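Local coordinates for uncharacterized protein (Legionella pneumophila subsp. pneumophila str. Philadelphia 1, PDB 2PMA) that is of unknown function but carries a retropepsin-like domain, consistent with an aspartic-type peptidase relative of the putative ATP-dependent zinc proteases, at residues V53-T57 and G58-F62. Sequence-based numbering, arbitrary orientation.
Sequences VPTKT and GDYSF. With ACT (acetate ion), chain C.
T55 and G58 meet at the tip of a β-hairpin, where the threonine hydroxyl reaches across the turn: OG1 of T55 donates to the carbonyl O of G58 at 2.7 Å, in the carbonyl plane and on a lone pair. The backbone N of T55 donates to the same oxygen from above that plane, but this bond is bent, and the hydroxyl bond carries the contact. The T55 hydroxyl is there because chi1 of 74° sets it between its own N and carbonyl carbon; from that place T55 OG1 also accepts a bent bond from T57 N at 2.9 Å, forming an ST turn within the type I turn T55–G58. G58 takes a positive phi, 101°, a conformation readily adopted by glycine.

On the face carrying V53, T55 and Y60, the Y60 ring lies with its edge to the turn, CE2 3.5 Å from T55 OG1. Y60 OH sits 2.8 Å from T57 OG1, and T57 OG1 donates to acetate O at 2.6 Å, the ion probably coming from the crystallisation liquor. On the face of P54 and D59, a water donates to both D59 OD1 and T55 O.

Further down, V53 and Y60 form an antiparallel hydrogen-bonded pair, and V53 CG2 packs on F62 CE2 at 3.7 Å. The hairpin joins strands 46-55 and 58-71 at the periphery of the curled sheet; L18 of strand 18-24 touches V53, T55, Y60 and F62, while L33 of strand 31-43 adjoins V53.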
ATOM      1  N   VAL A  53      -8.853   2.491   6.378  1.00 25.74           N
ATOM      2  CA  VAL A  53      -8.641   3.347   5.220  1.00 24.66           C
ATOM      3  C   VAL A  53      -9.894   4.163   4.864  1.00 25.07           C
ATOM      4  O   VAL A  53     -10.920   3.584   4.485  1.00 24.20           O
ATOM      5  CB  VAL A  53      -8.230   2.479   3.992  1.00 24.02           C
ATOM      6  CG1 VAL A  53      -8.011   3.372   2.711  1.00 26.52           C
ATOM      7  CG2 VAL A  53      -6.984   1.635   4.353  1.00 25.04           C
ATOM      8  N   PRO A  54      -9.821   5.506   4.964  1.00 25.32           N
ATOM      9  CA  PRO A  54     -10.987   6.347   4.638  1.00 25.80           C
ATOM     10  C   PRO A  54     -11.047   6.623   3.137  1.00 26.22           C
ATOM     11  O   PRO A  54     -10.006   6.787   2.499  1.00 26.15           O
ATOM     12  CB  PRO A  54     -10.746   7.639   5.432  1.00 28.01           C
ATOM     13  CG  PRO A  54      -9.211   7.699   5.636  1.00 27.47           C
ATOM     14  CD  PRO A  54      -8.661   6.273   5.487  1.00 26.00           C
ATOM     15  N   THR A  55     -12.232   6.585   2.547  1.00 25.42           N
ATOM     16  CA  THR A  55     -12.343   6.862   1.105  1.00 25.86           C
ATOM     17  C   THR A  55     -13.601   7.668   0.853  1.00 26.48           C
ATOM     18  O   THR A  55     -14.418   7.875   1.763  1.00 25.72           O
ATOM     19  CB  THR A  55     -12.473   5.563   0.248  1.00 27.13           C
ATOM     20  OG1 THR A  55     -13.789   5.042   0.427  1.00 26.43           O
ATOM     21  CG2 THR A  55     -11.462   4.468   0.660  1.00 26.87           C
ATOM     22  N   LYS A  56     -13.798   8.077  -0.397  1.00 28.44           N
ATOM     23  CA  LYS A  56     -15.065   8.721  -0.766  1.00 31.39           C
ATOM     24  C   LYS A  56     -16.287   7.808  -0.645  1.00 30.31           C
ATOM     25  O   LYS A  56     -17.428   8.287  -0.529  1.00 32.43           O
ATOM     26  CB  LYS A  56     -14.961   9.309  -2.182  1.00 32.40           C
ATOM     27  CG  LYS A  56     -13.941  10.433  -2.237  1.00 38.00           C
ATOM     28  CD  LYS A  56     -14.386  11.649  -1.420  1.00 46.41           C
ATOM     29  CE  LYS A  56     -13.282  12.160  -0.462  1.00 51.09           C
ATOM     30  NZ  LYS A  56     -11.904  12.207  -1.078  1.00 54.31           N
ATOM     31  N   THR A  57     -16.070   6.498  -0.690  1.00 31.00           N
ATOM     32  CA  THR A  57     -17.203   5.563  -0.515  1.00 30.46           C
ATOM     33  C   THR A  57     -17.287   5.029   0.922  1.00 31.13           C
ATOM     34  O   THR A  57     -17.847   3.930   1.156  1.00 32.50           O
ATOM     35  CB  THR A  57     -17.126   4.380  -1.497  1.00 29.59           C
ATOM     36  OG1 THR A  57     -15.975   3.557  -1.219  1.00 30.06           O
ATOM     37  CG2 THR A  57     -17.095   4.902  -2.949  1.00 32.20           C
ATOM     38  N   GLY A  58     -16.686   5.754   1.878  1.00 28.00           N
ATOM     39  CA  GLY A  58     -16.688   5.315   3.253  1.00 25.24           C
ATOM     40  C   GLY A  58     -15.407   4.659   3.736  1.00 24.26           C
ATOM     41  O   GLY A  58     -14.362   4.662   3.044  1.00 24.70           O
ATOM     42  N   ASP A  59     -15.485   4.098   4.932  1.00 23.31           N
ATOM     43  CA  ASP A  59     -14.288   3.618   5.630  1.00 24.24           C
ATOM     44  C   ASP A  59     -14.180   2.090   5.450  1.00 23.67           C
ATOM     45  O   ASP A  59     -15.235   1.395   5.472  1.00 22.89           O
ATOM     46  CB  ASP A  59     -14.441   3.875   7.144  1.00 24.44           C
ATOM     47  CG  ASP A  59     -14.415   5.347   7.529  1.00 30.49           C
ATOM     48  OD1 ASP A  59     -13.731   6.133   6.870  1.00 31.48           O
ATOM     49  OD2 ASP A  59     -15.069   5.698   8.546  1.00 33.79           O
ATOM     50  N   TYR A  60     -12.934   1.570   5.347  1.00 22.16           N
ATOM     51  CA  TYR A  60     -12.661   0.113   5.226  1.00 23.51           C
ATOM     52  C   TYR A  60     -11.668  -0.263   6.319  1.00 23.69           C
ATOM     53  O   TYR A  60     -10.587   0.318   6.365  1.00 25.13           O
ATOM     54  CB  TYR A  60     -12.037  -0.262   3.838  1.00 22.94           C
ATOM     55  CG  TYR A  60     -13.055   0.063   2.688  1.00 28.59           C
ATOM     56  CD1 TYR A  60     -13.832  -0.953   2.112  1.00 31.53           C
ATOM     57  CD2 TYR A  60     -13.286   1.377   2.280  1.00 22.33           C
ATOM     58  CE1 TYR A  60     -14.839  -0.624   1.111  1.00 28.79           C
ATOM     59  CE2 TYR A  60     -14.234   1.707   1.275  1.00 24.25           C
ATOM     60  CZ  TYR A  60     -15.003   0.678   0.701  1.00 27.85           C
ATOM     61  OH  TYR A  60     -15.952   0.951  -0.251  1.00 27.83           O
ATOM     62  N   SER A  61     -12.015  -1.287   7.095  1.00 23.56           N
ATOM     63  CA  SER A  61     -11.184  -1.705   8.223  1.00 25.92           C
ATOM     64  C   SER A  61     -10.309  -2.899   7.807  1.00 25.74           C
ATOM     65  O   SER A  61     -10.797  -3.852   7.115  1.00 24.43           O
ATOM     66  CB  SER A  61     -12.091  -2.041   9.417  1.00 28.05           C
ATOM     67  OG  SER A  61     -11.287  -2.337  10.558  1.00 33.72           O
ATOM     68  N   PHE A  62      -9.025  -2.842   8.192  1.00 24.90           N
ATOM     69  CA  PHE A  62      -8.100  -3.928   7.914  1.00 25.54           C
ATOM     70  C   PHE A  62      -7.371  -4.340   9.187  1.00 26.20           C
ATOM     71  O   PHE A  62      -7.276  -3.555  10.137  1.00 25.52           O
ATOM     72  CB  PHE A  62      -7.035  -3.430   6.931  1.00 24.90           C
ATOM     73  CG  PHE A  62      -7.559  -3.126   5.563  1.00 25.02           C
ATOM     74  CD1 PHE A  62      -7.464  -4.095   4.563  1.00 25.48           C
ATOM     75  CD2 PHE A  62      -8.153  -1.897   5.279  1.00 23.11           C
ATOM     76  CE1 PHE A  62      -7.964  -3.863   3.270  1.00 26.31           C
ATOM     77  CE2 PHE A  62      -8.630  -1.631   3.987  1.00 25.41           C
ATOM     78  CZ  PHE A  62      -8.532  -2.629   2.971  1.00 25.33           C
TER
HETATM   79  C   ACT C 203     -13.461   3.178  -3.684  1.00 56.67           C
HETATM   80  O   ACT C 203     -14.212   2.552  -2.897  1.00 56.18           O
HETATM   81  OXT ACT C 203     -13.023   4.282  -3.292  1.00 57.10           O
HETATM   82  CH3 ACT C 203     -13.103   2.643  -5.036  1.00 56.49           C
HETATM   83  O   HOH W   1     -14.473   7.605   4.926  1.00 42.95           O